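Local coordinates for protein SmhB (Serratia marcescens, PDB 6ZZ5) that forms one component of the tripartite alpha-pore-forming toxin Smh, here in its soluble form, and probably takes part in building a membrane pore, at residues 20-23 / 24-28; 60-63 / 64-68; 110-113 / 114-118; 140-143 / 144-147; 283-286 / 287-290. One frame throughout, in Å; residues are numbered along the deposited sequence.

Contact 1: 20-23 / 24-28; sequences LHIQ and TYCNS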
loop_
_atom_site.group_PDB
_atom_site.type_symbol
_atom_site.label_atom_id
_atom_site.label_comp_id
_atom_site.label_asym_id
_atom_site.label_seq_id
_atom_site.Cartn_x
_atom_site.Cartn_y
_atom_site.Cartn_z
ATOM N N LEU A 20 -2.246 -1.022 3.129
ATOM C CA LEU A 20 -3.707 -0.743 3.100
ATOM C C LEU A 20 -4.099 0.090 1.890
ATOM O O LEU A 20 -5.158 -0.155 1.281
ATOM C CB LEU A 20 -4.098 -0.023 4.377
ATOM C CG LEU A 20 -4.027 -0.897 5.637
ATOM C CD1 LEU A 20 -4.508 -0.122 6.807
ATOM C CD2 LEU A 20 -4.841 -2.166 5.490
ATOM N N HIS A 21 -3.238 0.991 1.492
ATOM C CA HIS A 21 -3.490 1.859 0.313
ATOM C C HIS A 21 -3.455 0.996 -0.956
ATOM O O HIS A 21 -4.414 1.019 -1.763
ATOM C CB HIS A 21 -2.436 2.981 0.319
ATOM C CG HIS A 21 -2.624 4.034 -0.717
ATOM N ND1 HIS A 21 -1.807 5.180 -0.787
ATOM C CD2 HIS A 21 -3.567 4.152 -1.685
ATOM C CE1 HIS A 21 -2.228 5.914 -1.811
ATOM N NE2 HIS A 21 -3.305 5.293 -2.381
ATOM N N ILE A 22 -2.367 0.239 -1.182
ATOM C CA ILE A 22 -2.290 -0.646 -2.376
ATOM C C ILE A 22 -3.400 -1.709 -2.318
ATOM O O ILE A 22 -4.005 -1.988 -3.368
ATOM C CB ILE A 22 -0.871 -1.223 -2.622
ATOM C CG1 ILE A 22 -0.861 -2.061 -3.909
ATOM C CG2 ILE A 22 -0.315 -2.023 -1.450
ATOM C CD1 ILE A 22 0.535 -2.419 -4.400
ATOM N N GLN A 23 -3.769 -2.227 -1.142
ATOM C CA GLN A 23 -4.872 -3.220 -1.074
ATOM C C GLN A 23 -6.186 -2.603 -1.631
ATOM O O GLN A 23 -6.853 -3.211 -2.515
ATOM C CB GLN A 23 -5.115 -3.655 0.373
ATOM C CG GLN A 23 -6.311 -4.544 0.514
ATOM C CD GLN A 23 -6.449 -5.009 1.944
ATOM O OE1 GLN A 23 -6.652 -4.211 2.825
ATOM N NE2 GLN A 23 -6.398 -6.298 2.158
ATOM N N THR A 24 -6.533 -1.410 -1.182
ATOM C CA THR A 24 -7.751 -0.709 -1.673
ATOM C C THR A 24 -7.635 -0.454 -3.178
ATOM O O THR A 24 -8.619 -0.652 -3.895
ATOM C CB THR A 24 -7.966 0.607 -0.930
ATOM O OG1 THR A 24 -8.026 0.274 0.458
ATOM C CG2 THR A 24 -9.249 1.293 -1.330
ATOM N N TYR A 25 -6.478 0.023 -3.628
ATOM C CA TYR A 25 -6.240 0.247 -5.063
ATOM C C TYR A 25 -6.518 -1.025 -5.846
ATOM O O TYR A 25 -7.198 -0.961 -6.904
ATOM C CB TYR A 25 -4.843 0.820 -5.317
ATOM C CG TYR A 25 -4.766 1.625 -6.590
ATOM C CD1 TYR A 25 -4.791 1.001 -7.822
ATOM C CD2 TYR A 25 -4.646 3.005 -6.554
ATOM C CE1 TYR A 25 -4.787 1.734 -9.002
ATOM C CE2 TYR A 25 -4.632 3.762 -7.721
ATOM C CZ TYR A 25 -4.684 3.118 -8.940
ATOM O OH TYR A 25 -4.656 3.908 -10.036
ATOM N N CYS A 26 -5.959 -2.149 -5.389
ATOM C CA CYS A 26 -6.134 -3.480 -6.033
ATOM C C CYS A 26 -7.629 -3.841 -6.084
ATOM O O CYS A 26 -8.074 -4.413 -7.097
ATOM C CB CYS A 26 -5.334 -4.577 -5.316
ATOM S SG CYS A 26 -3.565 -4.418 -5.637
ATOM N N ASN A 27 -8.369 -3.601 -5.008
ATOM C CA ASN A 27 -9.834 -3.888 -4.981
ATOM C C ASN A 27 -10.535 -3.064 -6.077
ATOM O O ASN A 27 -11.508 -3.578 -6.735
ATOM C CB ASN A 27 -10.437 -3.613 -3.590
ATOM C CG ASN A 27 -9.997 -4.606 -2.551
ATOM O OD1 ASN A 27 -9.744 -5.732 -2.893
ATOM N ND2 ASN A 27 -10.010 -4.202 -1.296
ATOM N N SER A 28 -10.067 -1.853 -6.319
ATOM C CA SER A 28 -10.688 -0.953 -7.326
ATOM C C SER A 28 -10.441 -1.514 -8.725
ATOM O O SER A 28 -11.368 -1.454 -9.582
ATOM C CB SER A 28 -10.248 0.479 -7.233
ATOM O OG SER A 28 -8.955 0.724 -7.813
#
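Gln23 and Thr24, neighbours on helix 4-30, each pack against residues one turn away in this regular alpha-helix, part of the long helical bundle of an HBL-like toxin component. Gln23 holds CG anti to its own N (chi1 174°) and stays extended beyond it, so it runs alongside Asn27. The two side chains point the same way, their amide planes 18° apart. It is the aliphatic stem that touches, Gln23 CG lying 4.1 Å from Asn27 ND2. Two side chains with polar ends and short carbon stems suit this partly exposed flank, where both also rest on Leu65 of helix 44-92. The backbone of the same pair closes the turn, Asn27 N donating to Gln23 O at 2.9 Å.

Thr24 solves a different problem, that of a hydroxyl in a buried place. Its OG1 folds back to donate to Leu20 O at 3.0 Å. Thr24 N donates to that same Leu20 O at 3.1 Å, the two donors arriving from opposite faces of the carbonyl plane. The polar group is thereby satisfied within its own helix while the side chain packs on strands 191-196 and 216-221.

On the side facing helices 44-92 and 252-300, Ile22 and Cys26 pack one turn apart, with Ile22 CG1 at 4.0 Å from Cys26 SG. The small, weakly polar thiol fits a buried apolar face well. At the end of the segment Ser28 OG accepts from the backbone N of Gly214 and donates to Tyr25 O at a short 2.6 Å.

Contact 2: 60-63 / 64-68; sequences HAEH and YLKDI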
loop_
_atom_site.group_PDB
_atom_site.type_symbol
_atom_site.label_atom_id
_atom_site.label_comp_id
_atom_site.label_asym_id
_atom_site.label_seq_id
_atom_site.Cartn_x
_atom_site.Cartn_y
_atom_site.Cartn_z
ATOM N N HIS A 60 -2.807 -9.113 -11.701
ATOM C CA HIS A 60 -1.722 -8.484 -10.921
ATOM C C HIS A 60 -2.272 -8.062 -9.543
ATOM O O HIS A 60 -1.600 -8.279 -8.556
ATOM C CB HIS A 60 -1.121 -7.255 -11.661
ATOM C CG HIS A 60 -0.363 -7.587 -12.888
ATOM N ND1 HIS A 60 0.484 -8.691 -12.964
ATOM C CD2 HIS A 60 -0.374 -7.012 -14.107
ATOM C CE1 HIS A 60 0.996 -8.755 -14.168
ATOM N NE2 HIS A 60 0.457 -7.740 -14.919
ATOM N N ALA A 61 -3.454 -7.432 -9.501
ATOM C CA ALA A 61 -4.178 -6.997 -8.291
ATOM C C ALA A 61 -4.447 -8.218 -7.401
ATOM O O ALA A 61 -4.203 -8.105 -6.171
ATOM C CB ALA A 61 -5.479 -6.340 -8.671
ATOM N N GLU A 62 -4.945 -9.309 -7.991
ATOM C CA GLU A 62 -5.233 -10.575 -7.254
ATOM C C GLU A 62 -3.918 -11.115 -6.682
ATOM O O GLU A 62 -3.898 -11.626 -5.537
ATOM C CB GLU A 62 -5.870 -11.608 -8.184
ATOM C CG GLU A 62 -6.190 -12.934 -7.520
ATOM C CD GLU A 62 -7.414 -12.887 -6.626
ATOM O OE1 GLU A 62 -7.875 -11.750 -6.307
ATOM O OE2 GLU A 62 -7.903 -13.992 -6.216
ATOM N N HIS A 63 -2.843 -11.058 -7.448
ATOM C CA HIS A 63 -1.527 -11.568 -6.968
ATOM C C HIS A 63 -1.100 -10.755 -5.724
ATOM O O HIS A 63 -0.692 -11.330 -4.703
ATOM C CB HIS A 63 -0.525 -11.538 -8.102
ATOM C CG HIS A 63 0.842 -11.944 -7.673
ATOM N ND1 HIS A 63 1.078 -13.147 -6.972
ATOM C CD2 HIS A 63 2.031 -11.324 -7.821
ATOM C CE1 HIS A 63 2.373 -13.243 -6.742
ATOM N NE2 HIS A 63 2.967 -12.122 -7.249
ATOM N N TYR A 64 -1.224 -9.436 -5.782
ATOM C CA TYR A 64 -0.937 -8.592 -4.605
ATOM C C TYR A 64 -1.801 -9.072 -3.435
ATOM O O TYR A 64 -1.275 -9.365 -2.317
ATOM C CB TYR A 64 -1.138 -7.090 -4.851
ATOM C CG TYR A 64 -0.820 -6.405 -3.558
ATOM C CD1 TYR A 64 0.493 -6.151 -3.198
ATOM C CD2 TYR A 64 -1.817 -6.098 -2.660
ATOM C CE1 TYR A 64 0.790 -5.633 -1.947
ATOM C CE2 TYR A 64 -1.539 -5.520 -1.442
ATOM C CZ TYR A 64 -0.221 -5.342 -1.066
ATOM O OH TYR A 64 0.103 -4.836 0.170
ATOM N N LEU A 65 -3.120 -9.132 -3.657
ATOM C CA LEU A 65 -4.095 -9.316 -2.556
ATOM C C LEU A 65 -3.868 -10.696 -1.928
ATOM O O LEU A 65 -3.921 -10.783 -0.694
ATOM C CB LEU A 65 -5.526 -9.184 -3.066
ATOM C CG LEU A 65 -5.965 -7.762 -3.443
ATOM C CD1 LEU A 65 -7.352 -7.774 -4.111
ATOM C CD2 LEU A 65 -6.045 -6.876 -2.203
ATOM N N LYS A 66 -3.679 -11.728 -2.742
ATOM C CA LYS A 66 -3.731 -13.128 -2.295
ATOM C C LYS A 66 -2.340 -13.534 -1.828
ATOM O O LYS A 66 -2.209 -14.350 -0.889
ATOM C CB LYS A 66 -4.300 -14.061 -3.382
ATOM C CG LYS A 66 -5.799 -13.937 -3.654
ATOM C CD LYS A 66 -6.736 -14.040 -2.415
ATOM C CE LYS A 66 -8.192 -13.633 -2.632
ATOM N NZ LYS A 66 -8.527 -12.310 -2.029
ATOM N N ASP A 67 -1.288 -13.012 -2.435
ATOM C CA ASP A 67 0.039 -13.650 -2.227
ATOM C C ASP A 67 0.929 -12.668 -1.490
ATOM O O ASP A 67 1.912 -13.099 -0.929
ATOM C CB ASP A 67 0.660 -14.118 -3.552
ATOM C CG ASP A 67 -0.190 -15.076 -4.341
ATOM O OD1 ASP A 67 -0.761 -16.001 -3.726
ATOM O OD2 ASP A 67 -0.279 -14.897 -5.553
ATOM N N ILE A 68 0.675 -11.363 -1.573
ATOM C CA ILE A 68 1.668 -10.410 -1.005
ATOM C C ILE A 68 1.135 -9.794 0.278
ATOM O O ILE A 68 1.919 -9.784 1.292
ATOM C CB ILE A 68 2.134 -9.369 -2.046
ATOM C CG1 ILE A 68 2.668 -10.073 -3.289
ATOM C CG2 ILE A 68 3.121 -8.397 -1.418
ATOM C CD1 ILE A 68 3.070 -9.119 -4.387
#
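The imidazole of His63 has Ile68 CG1 over one face and the carboxylate of Asp67 at its edge. His63 ND1 donates to Asp67 OD2 at 2.6 Å, a short His-carboxylate hydrogen bond lying close to the ring plane and using the anti lone pair of the oxygen. The carboxylate itself is turned, its plane 60° from that of the ring. The bond fixes the rotation of the imidazole and would tend to favour its protonated form. At chi1 176° the His63 ring projects beside its own carbonyl carbon and leans forward over the next turn, where the short Asp67 can meet it; Ile68 CD1 comes within 4.1 Å of His63 NE2.

The backbone widens here into a pi-type turn. His63 O accepts a normal bond from Asp67 N at 2.9 Å and a weak one from Ile68 N at 3.4 Å.

On another side of the helix Glu62 and Lys66 cross at a slant, carbon against carboxylate, with Glu62 OE2 at 3.3 Å from Lys66 CG. Glu62 finds its stronger polar partner in Arg30, although the position of OE1 is less certain. Tyr64 and Leu65 turn to helix 4-30, packing on Ile22 and Gln23 respectively, while His60 and Ile68 lie against helix 99-151, where His60 is hydrogen-bonded to Asp137.

Contact 3: 110-113 / 114-118; sequences SDKA and KEYQE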
loop_
_atom_site.group_PDB
_atom_site.type_symbol
_atom_site.label_atom_id
_atom_site.label_comp_id
_atom_site.label_asym_id
_atom_site.label_seq_id
_atom_site.Cartn_x
_atom_site.Cartn_y
_atom_site.Cartn_z
ATOM N N SER A 110 19.779 -14.036 17.061
ATOM C CA SER A 110 20.326 -13.579 15.751
ATOM C C SER A 110 19.796 -14.506 14.637
ATOM O O SER A 110 19.346 -13.965 13.619
ATOM C CB SER A 110 21.831 -13.504 15.749
ATOM O OG SER A 110 22.355 -14.799 15.730
ATOM N N ASP A 111 19.753 -15.831 14.864
ATOM C CA ASP A 111 19.254 -16.819 13.874
ATOM C C ASP A 111 17.762 -16.533 13.626
ATOM O O ASP A 111 17.348 -16.493 12.471
ATOM C CB ASP A 111 19.465 -18.281 14.292
ATOM C CG ASP A 111 20.910 -18.740 14.337
ATOM O OD1 ASP A 111 21.782 -18.057 13.744
ATOM O OD2 ASP A 111 21.151 -19.763 15.001
ATOM N N LYS A 112 16.977 -16.268 14.659
ATOM C CA LYS A 112 15.531 -15.988 14.465
ATOM C C LYS A 112 15.375 -14.645 13.704
ATOM O O LYS A 112 14.596 -14.580 12.724
ATOM C CB LYS A 112 14.820 -16.086 15.815
ATOM C CG LYS A 112 13.308 -15.878 15.757
ATOM C CD LYS A 112 12.609 -16.990 14.939
ATOM C CE LYS A 112 13.154 -18.384 15.169
ATOM N NZ LYS A 112 12.081 -19.371 15.400
ATOM N N ALA A 113 16.069 -13.596 14.097
ATOM C CA ALA A 113 16.045 -12.298 13.400
ATOM C C ALA A 113 16.436 -12.513 11.929
ATOM O O ALA A 113 15.836 -11.875 11.060
ATOM C CB ALA A 113 16.944 -11.271 14.050
ATOM N N LYS A 114 17.475 -13.286 11.657
ATOM C CA LYS A 114 17.927 -13.555 10.266
ATOM C C LYS A 114 16.827 -14.256 9.457
ATOM O O LYS A 114 16.715 -13.991 8.248
ATOM C CB LYS A 114 19.169 -14.431 10.242
ATOM C CG LYS A 114 20.453 -13.684 10.527
ATOM C CD LYS A 114 21.686 -14.553 10.423
ATOM C CE LYS A 114 22.205 -14.959 11.786
ATOM N NZ LYS A 114 23.311 -15.935 11.672
ATOM N N GLU A 115 16.067 -15.152 10.074
ATOM C CA GLU A 115 14.962 -15.846 9.391
ATOM C C GLU A 115 13.899 -14.783 9.063
ATOM O O GLU A 115 13.348 -14.802 7.960
ATOM C CB GLU A 115 14.512 -17.005 10.273
ATOM C CG GLU A 115 13.258 -17.695 9.855
ATOM C CD GLU A 115 12.707 -18.649 10.939
ATOM O OE1 GLU A 115 13.504 -19.388 11.601
ATOM O OE2 GLU A 115 11.470 -18.646 11.153
ATOM N N TYR A 116 13.606 -13.864 9.974
ATOM C CA TYR A 116 12.570 -12.821 9.738
ATOM C C TYR A 116 13.071 -11.846 8.665
ATOM O O TYR A 116 12.284 -11.387 7.840
ATOM C CB TYR A 116 12.170 -12.123 11.035
ATOM C CG TYR A 116 11.459 -13.003 12.038
ATOM C CD1 TYR A 116 10.748 -14.111 11.622
ATOM C CD2 TYR A 116 11.481 -12.724 13.396
ATOM C CE1 TYR A 116 10.067 -14.932 12.512
ATOM C CE2 TYR A 116 10.795 -13.540 14.312
ATOM C CZ TYR A 116 10.051 -14.615 13.858
ATOM O OH TYR A 116 9.405 -15.466 14.714
ATOM N N GLN A 117 14.350 -11.542 8.681
ATOM C CA GLN A 117 14.986 -10.696 7.656
ATOM C C GLN A 117 14.807 -11.350 6.284
ATOM O O GLN A 117 14.441 -10.625 5.349
ATOM C CB GLN A 117 16.468 -10.485 7.951
ATOM C CG GLN A 117 17.112 -9.606 6.902
ATOM C CD GLN A 117 18.542 -9.296 7.248
ATOM O OE1 GLN A 117 18.981 -9.448 8.397
ATOM N NE2 GLN A 117 19.257 -8.812 6.252
ATOM N N GLU A 118 15.068 -12.646 6.176
ATOM C CA GLU A 118 14.940 -13.391 4.895
ATOM C C GLU A 118 13.483 -13.371 4.446
ATOM O O GLU A 118 13.264 -13.271 3.234
ATOM C CB GLU A 118 15.479 -14.818 4.980
ATOM C CG GLU A 118 15.564 -15.512 3.628
ATOM C CD GLU A 118 16.324 -14.799 2.509
ATOM O OE1 GLU A 118 17.134 -13.861 2.775
ATOM O OE2 GLU A 118 16.072 -15.174 1.365
#
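The backbone here is a regular alpha-helix: the carbonyls of Ser110 to Ala113 each accept the N-H four residues on, as in the 2.8 Å bond from Lys114 N to Ser110 O. Three side-chain pairs run along this part of helix 99-151. Lys112 and Tyr116 form the largely apolar one: the lysine stem slants past the ring, and its CD approaches Tyr116 CZ to 3.7 Å. The lysine chain is bent at chi2 and chi3 where it passes the phenol. Lys112 O lies on that same side of the ring, above the face and offset toward the rim, so Lys112 meets the tyrosine with both stem and backbone. An aromatic ring with a polar end suits this boundary, because Tyr116 packs against Tyr82 of helix 44-92 and its hydroxyl is hydrogen-bonded to Asp81.

Lys114 doubles back along the helix. A kink at chi3 (-102°) brings its NZ to 3.3 Å from Asp111 OD1, a salt bridge with a weak hydrogen bond, the two side chains lying alongside and pointing the same way. Its CG meanwhile packs on Ser110 O at 3.3 Å. Lys112 and Glu115 also lie side by side, but their charges stay apart, with Lys112 NZ 4.1 Å from Glu115 OE1.

Asp111, Lys114 and Glu115 are exposed, so solvent probably screens these charges and the attraction is modest. Long, flexible ionic side chains suit this outer face, whereas small Ala113 lets helix 252-300 come close. The pairing with Asp111 nonetheless probably biases Lys114 toward its back-folded course.

Contact 4: 140-143 / 144-147; sequences NYQL and IVVN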
loop_
_atom_site.group_PDB
_atom_site.type_symbol
_atom_site.label_atom_id
_atom_site.label_comp_id
_atom_site.label_asym_id
_atom_site.label_seq_id
_atom_site.Cartn_x
_atom_site.Cartn_y
_atom_site.Cartn_z
ATOM N N ASN A 140 2.925 -0.917 -22.083
ATOM C CA ASN A 140 2.381 -1.514 -23.339
ATOM C C ASN A 140 0.895 -1.138 -23.509
ATOM O O ASN A 140 0.523 -0.862 -24.631
ATOM C CB ASN A 140 2.655 -3.016 -23.431
ATOM C CG ASN A 140 4.075 -3.244 -23.895
ATOM O OD1 ASN A 140 4.479 -2.771 -24.959
ATOM N ND2 ASN A 140 4.869 -3.926 -23.111
ATOM N N TYR A 141 0.125 -1.090 -22.422
ATOM C CA TYR A 141 -1.314 -0.731 -22.429
ATOM C C TYR A 141 -1.485 0.629 -23.110
ATOM O O TYR A 141 -2.436 0.786 -23.889
ATOM C CB TYR A 141 -1.968 -0.759 -21.046
ATOM C CG TYR A 141 -3.408 -0.285 -21.087
ATOM C CD1 TYR A 141 -4.438 -1.162 -21.324
ATOM C CD2 TYR A 141 -3.697 1.071 -21.075
ATOM C CE1 TYR A 141 -5.736 -0.708 -21.492
ATOM C CE2 TYR A 141 -4.988 1.553 -21.249
ATOM C CZ TYR A 141 -6.017 0.650 -21.466
ATOM O OH TYR A 141 -7.307 1.089 -21.592
ATOM N N GLN A 142 -0.639 1.616 -22.816
ATOM C CA GLN A 142 -0.813 2.987 -23.387
ATOM C C GLN A 142 -0.791 2.948 -24.914
ATOM O O GLN A 142 -1.454 3.773 -25.508
ATOM C CB GLN A 142 0.278 3.943 -22.881
ATOM C CG GLN A 142 0.095 4.345 -21.426
ATOM C CD GLN A 142 -1.286 4.905 -21.140
ATOM O OE1 GLN A 142 -2.022 4.387 -20.327
ATOM N NE2 GLN A 142 -1.644 5.972 -21.814
ATOM N N LEU A 143 -0.132 1.992 -25.549
ATOM C CA LEU A 143 -0.119 1.897 -27.036
ATOM C C LEU A 143 -1.557 1.723 -27.551
ATOM O O LEU A 143 -1.905 2.326 -28.566
ATOM C CB LEU A 143 0.758 0.749 -27.518
ATOM C CG LEU A 143 2.214 0.748 -27.040
ATOM C CD1 LEU A 143 2.954 -0.408 -27.678
ATOM C CD2 LEU A 143 2.908 2.063 -27.347
ATOM N N ILE A 144 -2.376 0.959 -26.817
ATOM C CA ILE A 144 -3.785 0.652 -27.177
ATOM C C ILE A 144 -4.584 1.966 -27.272
ATOM O O ILE A 144 -5.372 2.139 -28.185
ATOM C CB ILE A 144 -4.387 -0.332 -26.156
ATOM C CG1 ILE A 144 -3.612 -1.661 -26.147
ATOM C CG2 ILE A 144 -5.877 -0.538 -26.437
ATOM C CD1 ILE A 144 -3.898 -2.555 -24.988
ATOM N N VAL A 145 -4.391 2.863 -26.315
ATOM C CA VAL A 145 -5.117 4.142 -26.196
ATOM C C VAL A 145 -4.753 5.031 -27.382
ATOM O O VAL A 145 -5.685 5.628 -27.976
ATOM C CB VAL A 145 -4.799 4.844 -24.857
ATOM C CG1 VAL A 145 -5.618 6.127 -24.743
ATOM C CG2 VAL A 145 -5.059 3.945 -23.658
ATOM N N VAL A 146 -3.464 5.135 -27.706
ATOM C CA VAL A 146 -2.998 5.965 -28.845
ATOM C C VAL A 146 -3.641 5.394 -30.119
ATOM O O VAL A 146 -4.183 6.195 -30.874
ATOM C CB VAL A 146 -1.465 6.033 -28.949
ATOM C CG1 VAL A 146 -1.037 6.829 -30.158
ATOM C CG2 VAL A 146 -0.851 6.618 -27.677
ATOM N N ASN A 147 -3.613 4.072 -30.306
ATOM C CA ASN A 147 -4.140 3.422 -31.536
ATOM C C ASN A 147 -5.637 3.732 -31.652
ATOM O O ASN A 147 -6.073 4.064 -32.735
ATOM C CB ASN A 147 -3.861 1.917 -31.543
ATOM C CG ASN A 147 -2.399 1.614 -31.778
ATOM O OD1 ASN A 147 -1.728 2.361 -32.484
ATOM N ND2 ASN A 147 -1.906 0.514 -31.223
#
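Tyr141 stands across Ile144 at about a right angle and slants past Val145, two branched neighbours on the following turn of helix 99-151, one of the long helices of the bundle. Both methyls approach from the same side of the ring, one near CD1 and the other near CE2. Ile144 CD1 is 4.0 Å from Tyr141 CD1, an ordinary apolar contact. Val145 CG2 is tighter, reaching 3.4 Å from Tyr141 CE2. Neither methyl sits squarely over a face or at an edge of the ring. A chi1 of 176° directs the tyrosine toward helices 44-92 and 252-300, where it packs on Ile50 and Ile260 and its hydroxyl is hydrogen-bonded to Ala257 O. A long aromatic residue with a polar end can thus pack between helices and still satisfy its buried oxygen. The beta-branched Ile144 and Val145 spread the apolar surface to Ile50 and Leu159.

The backbone is irregular under this cluster. Ile144 N donates to Tyr141 O, three residues back, at 2.9 Å and from well above the carbonyl plane, while Asn140 O stands 4.1 Å from Ile144 N. The turn is therefore locally of 3-10 type. Gln142 O returns to the alpha pattern, accepting from Val146 N at 3.3 Å, with a weak second bond from Val145 N. By the next residue the spacing is regular again, Asn147 N bonding Leu143 O at 3.0 Å with an N-H...O angle of 161°.

Contact 5: 283-286 / 287-290; sequences NAWD and SLTS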
loop_
_atom_site.group_PDB
_atom_site.type_symbol
_atom_site.label_atom_id
_atom_site.label_comp_id
_atom_site.label_asym_id
_atom_site.label_seq_id
_atom_site.Cartn_x
_atom_site.Cartn_y
_atom_site.Cartn_z
ATOM N N ASN A 283 15.797 -3.351 5.201
ATOM C CA ASN A 283 16.973 -2.620 5.712
ATOM C C ASN A 283 16.916 -2.529 7.249
ATOM O O ASN A 283 17.974 -2.614 7.914
ATOM C CB ASN A 283 17.059 -1.216 5.125
ATOM C CG ASN A 283 17.451 -1.218 3.663
ATOM O OD1 ASN A 283 17.940 -2.213 3.158
ATOM N ND2 ASN A 283 17.211 -0.097 3.017
ATOM N N ALA A 284 15.726 -2.417 7.821
ATOM C CA ALA A 284 15.558 -2.330 9.292
ATOM C C ALA A 284 15.874 -3.700 9.915
ATOM O O ALA A 284 16.672 -3.740 10.879
ATOM C CB ALA A 284 14.193 -1.791 9.630
ATOM N N TRP A 285 15.397 -4.801 9.343
ATOM C CA TRP A 285 15.800 -6.138 9.835
ATOM C C TRP A 285 17.318 -6.289 9.722
ATOM O O TRP A 285 17.903 -6.868 10.622
ATOM C CB TRP A 285 15.088 -7.240 9.059
ATOM C CG TRP A 285 13.668 -7.447 9.438
ATOM C CD1 TRP A 285 12.549 -7.205 8.678
ATOM C CD2 TRP A 285 13.200 -8.075 10.645
ATOM N NE1 TRP A 285 11.424 -7.596 9.345
ATOM C CE2 TRP A 285 11.781 -8.132 10.553
ATOM C CE3 TRP A 285 13.830 -8.532 11.805
ATOM C CZ2 TRP A 285 10.984 -8.689 11.545
ATOM C CZ3 TRP A 285 13.041 -9.105 12.779
ATOM C CH2 TRP A 285 11.636 -9.122 12.670
ATOM N N ASP A 286 17.930 -5.816 8.619
ATOM C CA ASP A 286 19.396 -5.942 8.441
ATOM C C ASP A 286 20.118 -5.254 9.619
ATOM O O ASP A 286 21.127 -5.807 10.108
ATOM C CB ASP A 286 19.873 -5.376 7.103
ATOM C CG ASP A 286 21.301 -5.810 6.829
ATOM O OD1 ASP A 286 21.534 -7.030 6.770
ATOM O OD2 ASP A 286 22.161 -4.930 6.727
ATOM N N SER A 287 19.648 -4.078 10.029
ATOM C CA SER A 287 20.325 -3.299 11.099
ATOM C C SER A 287 20.195 -4.077 12.409
ATOM O O SER A 287 21.158 -4.095 13.165
ATOM C CB SER A 287 19.850 -1.892 11.217
ATOM O OG SER A 287 18.542 -1.836 11.773
ATOM N N LEU A 288 19.050 -4.709 12.651
ATOM C CA LEU A 288 18.805 -5.498 13.869
ATOM C C LEU A 288 19.699 -6.749 13.840
ATOM O O LEU A 288 20.400 -6.975 14.829
ATOM C CB LEU A 288 17.318 -5.849 14.000
ATOM C CG LEU A 288 16.966 -6.761 15.168
ATOM C CD1 LEU A 288 17.247 -5.985 16.475
ATOM C CD2 LEU A 288 15.527 -7.228 15.082
ATOM N N THR A 289 19.701 -7.542 12.775
ATOM C CA THR A 289 20.526 -8.787 12.723
ATOM C C THR A 289 22.019 -8.450 12.843
ATOM O O THR A 289 22.735 -9.157 13.573
ATOM C CB THR A 289 20.208 -9.621 11.486
ATOM O OG1 THR A 289 20.444 -8.764 10.383
ATOM C CG2 THR A 289 18.777 -10.068 11.458
ATOM N N SER A 290 22.457 -7.396 12.179
ATOM C CA SER A 290 23.858 -6.910 12.252
ATOM C C SER A 290 24.217 -6.584 13.701
ATOM O O SER A 290 25.330 -6.986 14.151
ATOM C CB SER A 290 24.077 -5.714 11.389
ATOM O OG SER A 290 24.151 -6.101 10.042
#
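A serine folded back on its own helix marks this turn of helix 252-300: Ser287 OG donates to Ala284 O at 2.8 Å. The hydroxyl lies between the backbone N and the carbonyl carbon (chi1 72°), which carries it back to the preceding turn. There it meets a lone pair in the carbonyl plane of Ala284, with a C=O...OG angle of 130°. The same Ala284 O also accepts the regular helical bond from Leu288 N at 3.1 Å, so two donors hold one oxygen. Small Ala284 and Ser287 suit this face, as both pack against Tyr7 of helix 4-30.

The larger side chains turn inward to the helical bundle of the toxin component. Trp285 and Leu288 lie alongside each other, pointing the same way, and Leu288 CD2 touches the six-membered part of the indole at 3.9 Å from Trp285 CZ3. The broad indole packs against helices 44-92 and 99-151, on Ile79 and Ser120, and its NE1 is hydrogen-bonded to Asn75 OD1.

Thr289 presses its methyl on the backbone, CG2 lying 3.4 Å from Trp285 O, and its hydroxyl pairs with Gln117, which also holds Asp286 OD1. Asp286 O takes Ser290 N at 2.9 Å. In one of two deposited conformers Ser290 OG adds a second bond to that oxygen from the opposite face of its plane, a feature that is less certain.

In the fold
None of the five contacts closes a long loop; each ties one helix turn to the next, and in chain order they stand in series without nesting or crossing. Contact 1, on helix 4-30, touches contact 2 on helix 44-92, through Ile22 with Tyr64 and Gln23 with Leu65, so two consecutive helices are joined close to the centre of the molecule. Contacts 3 and 4 share helix 99-151 but lie about 44 Å apart between centres. Contact 5, on helix 252-300, comes back beside contact 3, where Ala113 packs against Thr289 and Tyr116 against Trp285. Contact 4 touches none of the others, its nearest being contact 2, about 9 Å away between closest atoms.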